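Local coordinates for protein L-iditol 2-dehydrogenase (Clostridium scindens, PDB 4OH1) that probably oxidises L-iditol and related sugar alcohols with NAD+ as a zinc-dependent member of the medium-chain alcohol dehydrogenase family, at residues 35-40 / 133-138; 75-80 / 152-157; 98-103 / 139-144; 128-133 / 345-350; 186-191 / 315-320. One frame throughout, in Å; residues are numbered along the deposited sequence.

Contact 1 of 5, residues 35-40 / 133-138; sequences EIRIKV and YAVYHM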
# COMPACT_ATOMS: atom_id res chain seq x y z
N GLU A 35 -13.43 19.02 -28.60
CA GLU A 35 -12.17 18.58 -29.16
C GLU A 35 -11.25 19.75 -29.35
O GLU A 35 -11.66 20.89 -29.24
CB GLU A 35 -12.39 17.88 -30.50
CG GLU A 35 -12.98 16.50 -30.35
CD GLU A 35 -13.32 15.83 -31.69
OE1 GLU A 35 -13.49 16.47 -32.74
OE2 GLU A 35 -13.42 14.60 -31.67
N ILE A 36 -9.99 19.44 -29.63
CA ILE A 36 -8.92 20.42 -29.68
C ILE A 36 -8.03 19.97 -30.80
O ILE A 36 -7.70 18.77 -30.90
CB ILE A 36 -8.11 20.41 -28.37
CG1 ILE A 36 -9.00 20.77 -27.18
CG2 ILE A 36 -6.98 21.38 -28.44
CD1 ILE A 36 -8.26 20.94 -25.92
N ARG A 37 -7.60 20.91 -31.64
CA ARG A 37 -6.65 20.60 -32.66
C ARG A 37 -5.30 21.15 -32.24
O ARG A 37 -5.17 22.29 -31.79
CB ARG A 37 -7.07 21.18 -33.99
CG ARG A 37 -6.07 20.84 -35.08
CD ARG A 37 -5.99 21.96 -36.09
NE ARG A 37 -7.15 21.92 -36.89
CZ ARG A 37 -7.76 22.97 -37.45
NH1 ARG A 37 -7.33 24.22 -37.31
NH2 ARG A 37 -8.83 22.73 -38.16
N ILE A 38 -4.29 20.29 -32.40
CA ILE A 38 -2.92 20.58 -32.08
C ILE A 38 -2.17 20.78 -33.34
O ILE A 38 -2.26 20.00 -34.27
CB ILE A 38 -2.16 19.34 -31.38
CG1 ILE A 38 -2.88 18.86 -30.16
CG2 ILE A 38 -0.78 19.70 -30.97
CD1 ILE A 38 -3.40 20.00 -29.37
N LYS A 39 -1.32 21.77 -33.33
CA LYS A 39 -0.31 21.83 -34.30
C LYS A 39 0.88 21.07 -33.71
O LYS A 39 1.46 21.50 -32.70
CB LYS A 39 0.12 23.25 -34.54
CG LYS A 39 0.97 23.34 -35.72
CD LYS A 39 1.90 24.50 -35.70
CE LYS A 39 2.52 24.58 -37.09
NZ LYS A 39 3.57 25.60 -37.10
N VAL A 40 1.30 19.99 -34.39
CA VAL A 40 2.28 19.11 -33.81
C VAL A 40 3.64 19.67 -34.13
O VAL A 40 3.94 20.00 -35.25
CB VAL A 40 2.13 17.71 -34.32
CG1 VAL A 40 3.12 16.77 -33.60
CG2 VAL A 40 0.73 17.21 -34.05
N TYR A 133 -1.16 18.28 -38.01
CA TYR A 133 -2.23 18.74 -37.14
C TYR A 133 -3.02 17.54 -36.72
O TYR A 133 -3.32 16.67 -37.53
CB TYR A 133 -3.19 19.73 -37.84
CG TYR A 133 -2.51 21.00 -38.28
CD1 TYR A 133 -1.83 21.07 -39.47
CD2 TYR A 133 -2.46 22.11 -37.44
CE1 TYR A 133 -1.16 22.21 -39.82
CE2 TYR A 133 -1.78 23.25 -37.80
CZ TYR A 133 -1.16 23.29 -38.99
OH TYR A 133 -0.48 24.42 -39.34
N ALA A 134 -3.36 17.47 -35.45
CA ALA A 134 -4.15 16.33 -35.00
C ALA A 134 -5.17 16.78 -34.00
O ALA A 134 -4.91 17.72 -33.25
CB ALA A 134 -3.24 15.28 -34.38
N VAL A 135 -6.30 16.08 -33.96
CA VAL A 135 -7.42 16.42 -33.11
C VAL A 135 -7.60 15.35 -32.05
O VAL A 135 -7.48 14.14 -32.33
CB VAL A 135 -8.74 16.58 -33.95
CG1 VAL A 135 -9.98 16.63 -33.05
CG2 VAL A 135 -8.67 17.87 -34.76
N TYR A 136 -7.93 15.79 -30.85
CA TYR A 136 -8.12 14.90 -29.72
C TYR A 136 -9.28 15.46 -28.90
O TYR A 136 -9.56 16.65 -28.95
CB TYR A 136 -6.84 14.89 -28.84
CG TYR A 136 -5.60 14.32 -29.49
CD1 TYR A 136 -5.29 12.96 -29.42
CD2 TYR A 136 -4.78 15.13 -30.25
CE1 TYR A 136 -4.15 12.43 -30.10
CE2 TYR A 136 -3.66 14.62 -30.88
CZ TYR A 136 -3.34 13.29 -30.80
OH TYR A 136 -2.22 12.87 -31.48
N HIS A 137 -9.87 14.63 -28.06
CA HIS A 137 -10.86 15.11 -27.10
C HIS A 137 -10.14 15.88 -26.02
O HIS A 137 -9.00 15.54 -25.67
CB HIS A 137 -11.62 13.94 -26.51
CG HIS A 137 -12.77 14.35 -25.66
ND1 HIS A 137 -12.70 14.39 -24.29
CD2 HIS A 137 -14.03 14.71 -25.98
CE1 HIS A 137 -13.86 14.78 -23.79
NE2 HIS A 137 -14.69 14.97 -24.80
N MSE A 138 -10.75 16.92 -25.49
CA MSE A 138 -10.11 17.74 -24.47
C MSE A 138 -9.55 16.93 -23.26
O MSE A 138 -8.55 17.27 -22.72
CB MSE A 138 -11.09 18.80 -23.98
CG MSE A 138 -12.32 18.25 -23.28
SE MSE A 138 -13.76 19.62 -23.06
CE MSE A 138 -15.03 18.50 -22.01
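K39 and Y133 meet on one face of an antiparallel strand pair, the lysine's methylene chain lying obliquely against the tyrosine ring with CG 3.4 Å from CE2. With CG anti to the backbone N (chi1 -169°) and an extended chain beyond it, K39 runs past the ring, and its CE comes to 3.8 Å from Y133 OH. R37, on the same face, sets its CD 3.8 Å from Y133 CD2 while its guanidinium plane stands 81° from the ring plane; the aliphatic part does the touching, and the charged end turns to salt bridges with D81 and E30. An arginine suits this place, since its methylenes can pack while its guanidinium finds charge elsewhere. Next to it V135 divides its branches, CG2 against R37 CB and CG1 against the side chain of E35, which crosses it at about a right angle and whose OE1 also accepts from K32 N. I36, I38, A134 and Y136 occupy the other face, where I38 CG1 approaches Y136 CD2 at 4.2 Å. Two hydrogen-bonded pairs, I36 with Y136 and I38 with A134, hold the backbones together; the bond from I38 N to A134 O is the straightest, at 174°. Strand 75-83 flanks strand 35-44 in the same sheet, and the isoleucines and Y136 also pack on I141 of strand 141-143, a curled arrangement within the GroES-like domain.

Contact 2 of 5, residues 75-80 / 152-157; sequences ELSGVI and DYALVE. With ZN (zinc ion), chain B.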
# COMPACT_ATOMS: atom_id res chain seq x y z
N GLU A 75 3.29 9.75 -29.58
CA GLU A 75 4.19 10.42 -28.70
C GLU A 75 4.44 11.79 -29.29
O GLU A 75 5.12 11.88 -30.32
CB GLU A 75 5.49 9.65 -28.57
CG GLU A 75 5.31 8.19 -28.12
CD GLU A 75 6.66 7.44 -27.88
OE1 GLU A 75 7.77 7.95 -28.18
OE2 GLU A 75 6.61 6.33 -27.34
N LEU A 76 3.85 12.83 -28.73
CA LEU A 76 3.90 14.16 -29.41
C LEU A 76 3.70 15.33 -28.48
O LEU A 76 3.01 15.24 -27.41
CB LEU A 76 2.90 14.26 -30.55
CG LEU A 76 1.43 14.25 -30.09
CD1 LEU A 76 0.56 15.05 -30.96
CD2 LEU A 76 0.91 12.84 -29.97
N SER A 77 4.33 16.42 -28.87
CA SER A 77 4.10 17.70 -28.22
C SER A 77 3.78 18.72 -29.31
O SER A 77 4.20 18.56 -30.42
CB SER A 77 5.35 18.14 -27.46
OG SER A 77 6.42 18.25 -28.35
N GLY A 78 3.05 19.76 -28.97
CA GLY A 78 2.91 20.88 -29.85
C GLY A 78 2.13 21.99 -29.20
O GLY A 78 2.18 22.15 -27.99
N VAL A 79 1.39 22.75 -30.02
CA VAL A 79 0.70 23.96 -29.57
C VAL A 79 -0.76 23.86 -30.04
O VAL A 79 -1.05 23.40 -31.14
CB VAL A 79 1.39 25.18 -30.15
CG1 VAL A 79 0.73 26.42 -29.70
CG2 VAL A 79 2.84 25.23 -29.68
N ILE A 80 -1.70 24.25 -29.19
CA ILE A 80 -3.09 24.28 -29.55
C ILE A 80 -3.31 25.28 -30.71
O ILE A 80 -2.87 26.42 -30.66
CB ILE A 80 -3.96 24.66 -28.38
CG1 ILE A 80 -3.85 23.60 -27.28
CG2 ILE A 80 -5.42 24.80 -28.83
CD1 ILE A 80 -4.94 23.65 -26.18
N ASP A 152 11.69 17.71 -25.62
CA ASP A 152 11.73 16.80 -24.50
C ASP A 152 10.38 16.33 -24.08
O ASP A 152 10.23 15.18 -23.67
CB ASP A 152 12.39 17.46 -23.32
CG ASP A 152 13.90 17.64 -23.52
OD1 ASP A 152 14.55 17.03 -24.41
OD2 ASP A 152 14.44 18.43 -22.74
N TYR A 153 9.39 17.22 -24.17
CA TYR A 153 8.01 16.84 -23.76
C TYR A 153 7.33 15.92 -24.73
O TYR A 153 6.31 15.33 -24.42
CB TYR A 153 7.14 18.08 -23.47
CG TYR A 153 7.53 18.76 -22.16
CD1 TYR A 153 8.61 19.60 -22.10
CD2 TYR A 153 6.81 18.55 -20.99
CE1 TYR A 153 8.98 20.19 -20.90
CE2 TYR A 153 7.14 19.19 -19.83
CZ TYR A 153 8.23 19.99 -19.78
OH TYR A 153 8.59 20.58 -18.61
N ALA A 154 7.86 15.79 -25.94
CA ALA A 154 7.42 14.75 -26.83
C ALA A 154 7.58 13.35 -26.18
O ALA A 154 6.96 12.39 -26.61
CB ALA A 154 8.21 14.79 -28.10
N LEU A 155 8.47 13.23 -25.21
CA LEU A 155 8.67 11.93 -24.54
C LEU A 155 7.80 11.75 -23.34
O LEU A 155 8.01 10.79 -22.62
CB LEU A 155 10.14 11.71 -24.16
CG LEU A 155 10.86 11.08 -25.36
CD1 LEU A 155 10.72 11.88 -26.66
CD2 LEU A 155 12.30 11.04 -24.97
N VAL A 156 6.81 12.61 -23.12
CA VAL A 156 5.90 12.42 -22.00
C VAL A 156 5.23 11.07 -21.95
O VAL A 156 5.09 10.47 -20.83
CB VAL A 156 4.86 13.54 -21.85
CG1 VAL A 156 3.75 13.15 -20.91
CG2 VAL A 156 5.51 14.81 -21.32
N GLU A 157 4.80 10.56 -23.09
CA GLU A 157 4.01 9.32 -23.07
C GLU A 157 4.91 8.13 -22.74
O GLU A 157 4.55 7.30 -21.92
CB GLU A 157 3.22 9.07 -24.36
CG GLU A 157 2.32 7.77 -24.33
CD GLU A 157 3.09 6.51 -24.65
OE1 GLU A 157 4.16 6.63 -25.28
OE2 GLU A 157 2.69 5.39 -24.22
ZN ZN B . 5.05 5.22 -26.55
O HOH W 1 3.57 3.58 -25.64
O HOH W 2 6.34 3.91 -25.01
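E75 and E157 meet through a zinc ion, each giving it one carboxylate oxygen: E75 OE2 and E157 OE1 both lie 2.1 Å from the metal. These two oxygens stand 3.2 Å apart, a closeness that the shared cation makes tolerable, and their carboxylate planes differ by 32°. H74, C46 (present as cysteinesulfonic acid) and two waters also bind the ion. Water 1 donates a hydrogen bond to E157 OE2. Beyond this shell, K344 forms a salt bridge with E75 OE1. E75 reaches the ion on an extended chain from its strand, whereas E157 bends at chi2 (-82°) from the start of its helix. Behind them the small side chains of S77 and A154 let the strand and the turn Y153-V156 come close, S77 OG lying 3.9 Å from A154 CB and hydrogen-bonding to L150 O. Two carboxylates, a histidine and an oxidised cysteine, with two waters, resemble a catalytic-type zinc site of this family, in which the metal would be expected to polarise a bound hydroxyl.

Contact 3 of 5, residues 98-103 / 139-144; sequences VVANYA and SQIFPI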
# COMPACT_ATOMS: atom_id res chain seq x y z
N VAL A 98 1.14 21.90 -25.28
CA VAL A 98 0.50 20.71 -24.76
C VAL A 98 1.16 19.40 -25.23
O VAL A 98 1.94 19.39 -26.19
CB VAL A 98 -0.97 20.65 -25.17
CG1 VAL A 98 -1.75 21.85 -24.63
CG2 VAL A 98 -1.10 20.60 -26.71
N VAL A 99 0.79 18.31 -24.56
CA VAL A 99 1.00 16.98 -25.02
C VAL A 99 -0.33 16.31 -25.00
O VAL A 99 -1.30 16.79 -24.36
CB VAL A 99 2.00 16.19 -24.21
CG1 VAL A 99 3.37 16.82 -24.30
CG2 VAL A 99 1.56 16.06 -22.75
N ALA A 100 -0.40 15.22 -25.73
CA ALA A 100 -1.64 14.47 -25.89
C ALA A 100 -1.46 13.02 -25.46
O ALA A 100 -0.40 12.43 -25.66
CB ALA A 100 -2.06 14.50 -27.34
N ASN A 101 -2.52 12.48 -24.86
CA ASN A 101 -2.63 11.08 -24.56
C ASN A 101 -3.46 10.41 -25.67
O ASN A 101 -4.60 10.74 -25.83
CB ASN A 101 -3.32 10.93 -23.20
CG ASN A 101 -3.51 9.50 -22.79
OD1 ASN A 101 -3.05 8.56 -23.43
ND2 ASN A 101 -4.19 9.31 -21.67
N TYR A 102 -2.87 9.47 -26.41
CA TYR A 102 -3.52 8.82 -27.52
C TYR A 102 -4.78 8.11 -27.07
O TYR A 102 -5.69 7.89 -27.87
CB TYR A 102 -2.55 7.80 -28.20
CG TYR A 102 -2.18 6.62 -27.28
CD1 TYR A 102 -1.10 6.71 -26.41
CD2 TYR A 102 -2.93 5.48 -27.25
CE1 TYR A 102 -0.77 5.66 -25.54
CE2 TYR A 102 -2.62 4.43 -26.38
CZ TYR A 102 -1.54 4.53 -25.54
OH TYR A 102 -1.25 3.51 -24.65
N ALA A 103 -4.83 7.69 -25.81
CA ALA A 103 -5.91 6.79 -25.36
C ALA A 103 -7.14 7.60 -24.94
O ALA A 103 -7.01 8.54 -24.19
CB ALA A 103 -5.42 5.93 -24.18
N SER A 139 -10.19 15.83 -22.89
CA SER A 139 -9.71 14.96 -21.87
C SER A 139 -8.36 14.35 -22.20
O SER A 139 -7.67 13.94 -21.30
CB SER A 139 -10.69 13.84 -21.62
OG SER A 139 -10.74 12.91 -22.72
N GLN A 140 -7.92 14.39 -23.45
CA GLN A 140 -6.65 13.83 -23.84
C GLN A 140 -5.57 14.85 -23.85
O GLN A 140 -4.48 14.50 -24.16
CB GLN A 140 -6.75 13.20 -25.24
CG GLN A 140 -7.79 12.11 -25.29
CD GLN A 140 -8.00 11.52 -26.67
OE1 GLN A 140 -8.94 11.89 -27.37
NE2 GLN A 140 -7.15 10.55 -27.06
N ILE A 141 -5.86 16.11 -23.56
CA ILE A 141 -4.89 17.16 -23.82
C ILE A 141 -4.38 17.73 -22.55
O ILE A 141 -5.20 18.12 -21.73
CB ILE A 141 -5.53 18.31 -24.64
CG1 ILE A 141 -5.86 17.83 -26.04
CG2 ILE A 141 -4.64 19.52 -24.71
CD1 ILE A 141 -4.69 17.36 -26.86
N PHE A 142 -3.06 17.84 -22.41
CA PHE A 142 -2.44 18.23 -21.13
C PHE A 142 -1.52 19.39 -21.31
O PHE A 142 -0.62 19.34 -22.10
CB PHE A 142 -1.57 17.07 -20.53
CG PHE A 142 -2.39 15.90 -20.06
CD1 PHE A 142 -2.77 14.91 -20.94
CD2 PHE A 142 -2.86 15.86 -18.78
CE1 PHE A 142 -3.59 13.85 -20.52
CE2 PHE A 142 -3.67 14.80 -18.34
CZ PHE A 142 -4.01 13.79 -19.22
N PRO A 143 -1.69 20.43 -20.53
CA PRO A 143 -0.76 21.53 -20.72
C PRO A 143 0.58 21.30 -20.04
O PRO A 143 0.67 20.62 -19.01
CB PRO A 143 -1.48 22.72 -20.09
CG PRO A 143 -2.23 22.11 -19.02
CD PRO A 143 -2.75 20.78 -19.60
N ILE A 144 1.59 21.91 -20.61
CA ILE A 144 2.95 21.88 -20.10
C ILE A 144 3.46 23.33 -19.93
O ILE A 144 2.82 24.24 -20.36
CB ILE A 144 3.83 21.07 -21.05
CG1 ILE A 144 4.00 21.77 -22.38
CG2 ILE A 144 3.18 19.68 -21.30
CD1 ILE A 144 4.79 20.94 -23.38
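V99 and F142 form the hydrogen-bonded pair of a short antiparallel ladder in the GroES-like fold, flanked by the non-hydrogen-bonded pairs V98-P143 and A100-I141. Each backbone satisfies the other: V99 N donates to F142 O at 3.0 Å and F142 N to V99 O at 2.8 Å. P143 has no amide hydrogen to give, which suits a non-hydrogen-bonded position. The pairing continues past the strand as N101 N donates to Q140 O, with an angle of 169°. Q140 then extends its side chain, NE2 giving a hydrogen to N101 O while OE1 accepts from H137 N, so a glutamine serves both roles. On the sides of the ladder, beta-branched V98 packs CG1 against I141 CG2 at 3.7 Å, and F142 meets N101 CB at its ring edge. R113 of the second subunit makes a cation-pi contact with F142 and hydrogen-bonds to I141 O. N101 also closes an Asx turn: A103 N approaches N101 OD1 at 3.1 Å from 66° above the carbonyl plane.

Contact 4 of 5, residues 128-133 / 345-350; sequences NGFSEY and IVIKMD
M349, a selenomethionine, lays its terminal methyl over the backbone joining F130 to S131: CE lies 3.3 Å from F130 C and 3.1 Å from S131 N. Bends at chi2 (-65°) and chi3 (-68°) fold the chain, the latter placing CE against this peptide. Its selenium sits near the plane of the F130 ring, at the edge, 4.4 Å from CD1. A long, unbranched and flexible side chain is well suited to following such an uneven surface of backbone and ring. Farther along the same ring, I347 comes in at about a right angle and touches CE1 with CD1 at 4.0 Å; its branched aliphatic chain, directed at the loop from strand 344-348, adds one apolar neighbour to the buried F130 ring. E132 adds a contact of another kind. Its CG rests 3.7 Å from M349 O, while its carboxylate turns to R3 in a salt bridge, so one methylene lies by the carbonyl oxygen while the charge is met by R3. Within the loop, F130 is the centre of an inverse gamma turn, which sharply redirects the chain beside M349. The loop 128-133 is bordered by strand 2-9, to which F130 and E132 make backbone bonds, and by strand 35-44, which pairs antiparallel with 344-348; strand 321-326 pairs with 344-348 in parallel.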
# COMPACT_ATOMS: atom_id res chain seq x y z
N ASN A 128 -2.52 9.73 -34.52
CA ASN A 128 -2.13 10.65 -35.57
C ASN A 128 -0.99 11.49 -35.20
O ASN A 128 -0.87 12.59 -35.66
CB ASN A 128 -3.26 11.55 -35.86
CG ASN A 128 -4.41 10.81 -36.33
OD1 ASN A 128 -4.40 10.25 -37.42
ND2 ASN A 128 -5.39 10.70 -35.49
N GLY A 129 -0.11 10.95 -34.38
CA GLY A 129 1.06 11.66 -33.96
C GLY A 129 1.91 12.17 -35.07
O GLY A 129 2.43 13.26 -34.96
N PHE A 130 2.03 11.39 -36.13
CA PHE A 130 2.89 11.73 -37.25
C PHE A 130 2.12 12.50 -38.37
O PHE A 130 2.15 12.17 -39.57
CB PHE A 130 3.54 10.46 -37.76
CG PHE A 130 4.54 9.88 -36.81
CD1 PHE A 130 5.66 10.61 -36.42
CD2 PHE A 130 4.39 8.59 -36.31
CE1 PHE A 130 6.58 10.08 -35.54
CE2 PHE A 130 5.32 8.07 -35.43
CZ PHE A 130 6.42 8.83 -35.05
N SER A 131 1.50 13.57 -37.91
CA SER A 131 0.64 14.41 -38.67
C SER A 131 0.97 15.85 -38.29
O SER A 131 1.28 16.14 -37.17
CB SER A 131 -0.77 14.04 -38.27
OG SER A 131 -1.65 14.67 -39.10
N GLU A 132 0.86 16.79 -39.19
CA GLU A 132 1.14 18.18 -38.85
C GLU A 132 0.08 18.78 -37.93
O GLU A 132 0.39 19.67 -37.15
CB GLU A 132 1.23 19.02 -40.11
CG GLU A 132 2.50 18.74 -40.89
CD GLU A 132 2.55 19.57 -42.16
OE1 GLU A 132 1.49 19.66 -42.85
OE2 GLU A 132 3.66 20.08 -42.45
N TYR A 133 -1.16 18.28 -38.01
CA TYR A 133 -2.23 18.74 -37.14
C TYR A 133 -3.02 17.54 -36.72
O TYR A 133 -3.32 16.67 -37.53
CB TYR A 133 -3.19 19.73 -37.84
CG TYR A 133 -2.51 21.00 -38.28
CD1 TYR A 133 -1.83 21.07 -39.47
CD2 TYR A 133 -2.46 22.11 -37.44
CE1 TYR A 133 -1.16 22.21 -39.82
CE2 TYR A 133 -1.78 23.25 -37.80
CZ TYR A 133 -1.16 23.29 -38.99
OH TYR A 133 -0.48 24.42 -39.34
N ILE A 345 14.35 8.51 -31.25
CA ILE A 345 14.41 9.41 -32.39
C ILE A 345 13.21 10.33 -32.39
O ILE A 345 12.07 9.88 -32.19
CB ILE A 345 14.38 8.62 -33.68
CG1 ILE A 345 15.58 7.66 -33.74
CG2 ILE A 345 14.44 9.56 -34.89
CD1 ILE A 345 15.34 6.45 -34.67
N VAL A 346 13.45 11.64 -32.59
CA VAL A 346 12.35 12.58 -32.72
C VAL A 346 12.32 13.23 -34.08
O VAL A 346 13.36 13.49 -34.69
CB VAL A 346 12.32 13.72 -31.64
CG1 VAL A 346 12.10 13.14 -30.32
CG2 VAL A 346 13.61 14.55 -31.64
N ILE A 347 11.10 13.54 -34.50
CA ILE A 347 10.87 14.23 -35.73
C ILE A 347 10.28 15.61 -35.48
O ILE A 347 9.28 15.74 -34.82
CB ILE A 347 9.91 13.46 -36.60
CG1 ILE A 347 10.52 12.11 -36.94
CG2 ILE A 347 9.63 14.26 -37.90
CD1 ILE A 347 9.64 11.22 -37.79
N LYS A 348 10.87 16.63 -36.07
CA LYS A 348 10.33 17.96 -35.93
C LYS A 348 9.32 18.19 -37.04
O LYS A 348 9.68 18.27 -38.20
CB LYS A 348 11.42 19.00 -35.98
CG LYS A 348 10.90 20.35 -35.55
CD LYS A 348 12.05 21.28 -35.27
CE LYS A 348 11.56 22.47 -34.51
NZ LYS A 348 10.89 23.40 -35.43
N MSE A 349 8.06 18.32 -36.66
CA MSE A 349 6.93 18.20 -37.57
C MSE A 349 6.52 19.44 -38.38
O MSE A 349 5.82 19.32 -39.38
CB MSE A 349 5.72 17.72 -36.80
CG MSE A 349 5.89 16.33 -36.21
SE MSE A 349 6.07 14.85 -37.50
CE MSE A 349 4.23 15.00 -38.14
N ASP A 350 7.00 20.60 -37.97
CA ASP A 350 6.78 21.83 -38.70
C ASP A 350 7.99 22.17 -39.59
O ASP A 350 8.18 23.31 -39.96
CB ASP A 350 6.46 22.99 -37.74
CG ASP A 350 7.55 23.24 -36.72
OD1 ASP A 350 8.63 22.61 -36.80
OD2 ASP A 350 7.34 24.05 -35.79

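Contact 5 of 5, residues 186-191 / 315-320; sequences GMMLVQ and MDFSKI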
# COMPACT_ATOMS: atom_id res chain seq x y z
N GLY A 186 14.47 1.72 -21.43
CA GLY A 186 15.55 1.31 -20.57
C GLY A 186 16.28 2.47 -19.95
O GLY A 186 16.54 2.46 -18.75
N MSE A 187 16.63 3.47 -20.76
CA MSE A 187 17.40 4.61 -20.29
C MSE A 187 16.52 5.43 -19.37
O MSE A 187 16.95 5.90 -18.33
CB MSE A 187 17.88 5.46 -21.45
CG MSE A 187 18.90 4.79 -22.37
SE MSE A 187 20.41 3.98 -21.37
CE MSE A 187 19.75 2.17 -21.10
N MSE A 188 15.26 5.57 -19.68
CA MSE A 188 14.36 6.27 -18.75
C MSE A 188 14.22 5.53 -17.40
O MSE A 188 14.14 6.18 -16.37
CB MSE A 188 12.97 6.45 -19.36
CG MSE A 188 13.01 7.27 -20.62
SE MSE A 188 11.24 7.64 -21.45
CE MSE A 188 11.85 7.25 -23.29
N LEU A 189 14.13 4.20 -17.43
CA LEU A 189 14.12 3.42 -16.19
C LEU A 189 15.44 3.58 -15.40
O LEU A 189 15.43 3.61 -14.19
CB LEU A 189 13.87 1.96 -16.48
CG LEU A 189 12.41 1.70 -16.90
CD1 LEU A 189 12.31 0.29 -17.44
CD2 LEU A 189 11.45 1.93 -15.73
N VAL A 190 16.56 3.71 -16.07
CA VAL A 190 17.79 3.95 -15.34
C VAL A 190 17.64 5.26 -14.54
O VAL A 190 17.91 5.31 -13.32
CB VAL A 190 19.04 4.00 -16.23
CG1 VAL A 190 20.22 4.54 -15.48
CG2 VAL A 190 19.39 2.61 -16.77
N GLN A 191 17.22 6.31 -15.21
CA GLN A 191 17.09 7.62 -14.57
C GLN A 191 16.06 7.59 -13.46
O GLN A 191 16.28 8.18 -12.40
CB GLN A 191 16.79 8.71 -15.57
CG GLN A 191 17.98 8.95 -16.53
CD GLN A 191 17.90 10.23 -17.33
OE1 GLN A 191 17.30 11.20 -16.88
NE2 GLN A 191 18.58 10.27 -18.47
N MSE A 315 14.50 14.87 -15.63
CA MSE A 315 15.09 13.86 -16.47
C MSE A 315 16.12 14.56 -17.31
O MSE A 315 16.05 15.76 -17.48
CB MSE A 315 14.09 13.29 -17.46
CG MSE A 315 12.85 12.75 -16.91
SE MSE A 315 13.29 11.25 -15.75
CE MSE A 315 13.74 9.98 -17.14
N ASP A 316 17.05 13.83 -17.88
CA ASP A 316 18.02 14.44 -18.84
C ASP A 316 17.91 13.69 -20.14
O ASP A 316 18.42 12.55 -20.27
CB ASP A 316 19.41 14.31 -18.31
CG ASP A 316 20.47 14.89 -19.26
OD1 ASP A 316 20.14 15.26 -20.38
OD2 ASP A 316 21.62 14.94 -18.85
N PHE A 317 17.25 14.28 -21.11
CA PHE A 317 16.96 13.55 -22.33
C PHE A 317 18.07 13.73 -23.32
O PHE A 317 18.01 13.19 -24.40
CB PHE A 317 15.63 13.97 -22.95
CG PHE A 317 14.45 13.49 -22.20
CD1 PHE A 317 14.26 12.15 -21.98
CD2 PHE A 317 13.58 14.34 -21.62
CE1 PHE A 317 13.19 11.70 -21.22
CE2 PHE A 317 12.51 13.88 -20.89
CZ PHE A 317 12.31 12.57 -20.71
N SER A 318 19.11 14.46 -22.96
CA SER A 318 20.23 14.61 -23.89
C SER A 318 20.96 13.28 -23.96
O SER A 318 21.75 13.06 -24.79
CB SER A 318 21.18 15.66 -23.38
OG SER A 318 21.84 15.21 -22.19
N LYS A 319 20.62 12.34 -23.09
CA LYS A 319 21.23 11.04 -23.07
C LYS A 319 20.33 9.95 -23.60
O LYS A 319 20.63 8.77 -23.48
CB LYS A 319 21.49 10.74 -21.59
CG LYS A 319 22.50 11.73 -21.02
CD LYS A 319 22.85 11.41 -19.61
CE LYS A 319 23.86 12.36 -19.06
NZ LYS A 319 23.63 12.36 -17.60
N ILE A 320 19.21 10.34 -24.18
CA ILE A 320 18.18 9.42 -24.58
C ILE A 320 17.74 9.72 -25.99
O ILE A 320 17.73 8.83 -26.85
CB ILE A 320 17.01 9.52 -23.61
CG1 ILE A 320 17.47 9.09 -22.20
CG2 ILE A 320 15.84 8.66 -24.09
CD1 ILE A 320 16.37 9.10 -21.12
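Q191 and D316 are joined by two hydrogen bonds that use both ends of the glutamine's amide. OE1 accepts from D316 N at 2.8 Å, with the donor in the carbonyl plane and on a lone pair, and NE2 donates to D316 O at 2.9 Å, the acceptor lying close to the amide plane. Both are nearly straight, 166° and 168°, and the pair fixes the rotation of the amide. NE2 has a second partner in N217 OD1. Glutamine suits this place because its extended chain carries one donor and one acceptor from the helix to a backbone that offers the complement. Van der Waals contacts flank it: I320 reaches Q191 tip to tip, its CD1 methyl against the amide NE2. The I320 and M188 side chains cross at about a right angle, CD1 3.9 Å from CG, and I320 CG1 packs on M187 CB at 3.7 Å. From the other end M315 bends at chi2 and chi3, bringing its CE to 3.7 Å from Q191 CB. F317 turns a ring edge to M188 CG, while M315 CB lies over one of its faces, offset toward the rim. Helix 184-194, which carries G186, follows strand 176-180, consistent with the last glycine of a GxGxxG pattern and the first helix of a Rossmann dinucleotide-binding fold, here packed against the chain that leads into strand 321-326.

Contacts 1 to 4 reach one curled mixed sheet, in which strand 35-44 pairs with 75-83, 133-137 and 344-348, and 97-100 pairs with both 75-83 and 141-143. Centres lie 8 Å apart for contacts 2 and 3 and 9 Å apart for contacts 1 and 3. Along the chain contact 3 is nested within the loop closed by contact 2, whereas contact 1 crosses contacts 2, 3 and 4. Contact 5, on a helix beside the parallel sheet, lies farthest from contact 1, with centres about 28 Å apart, yet reaches contact 2 through F317 and M188 packing on L155. The zinc ligands of contact 2 thus lie between the GroES-like part and the Rossmann-type part, as expected for this family.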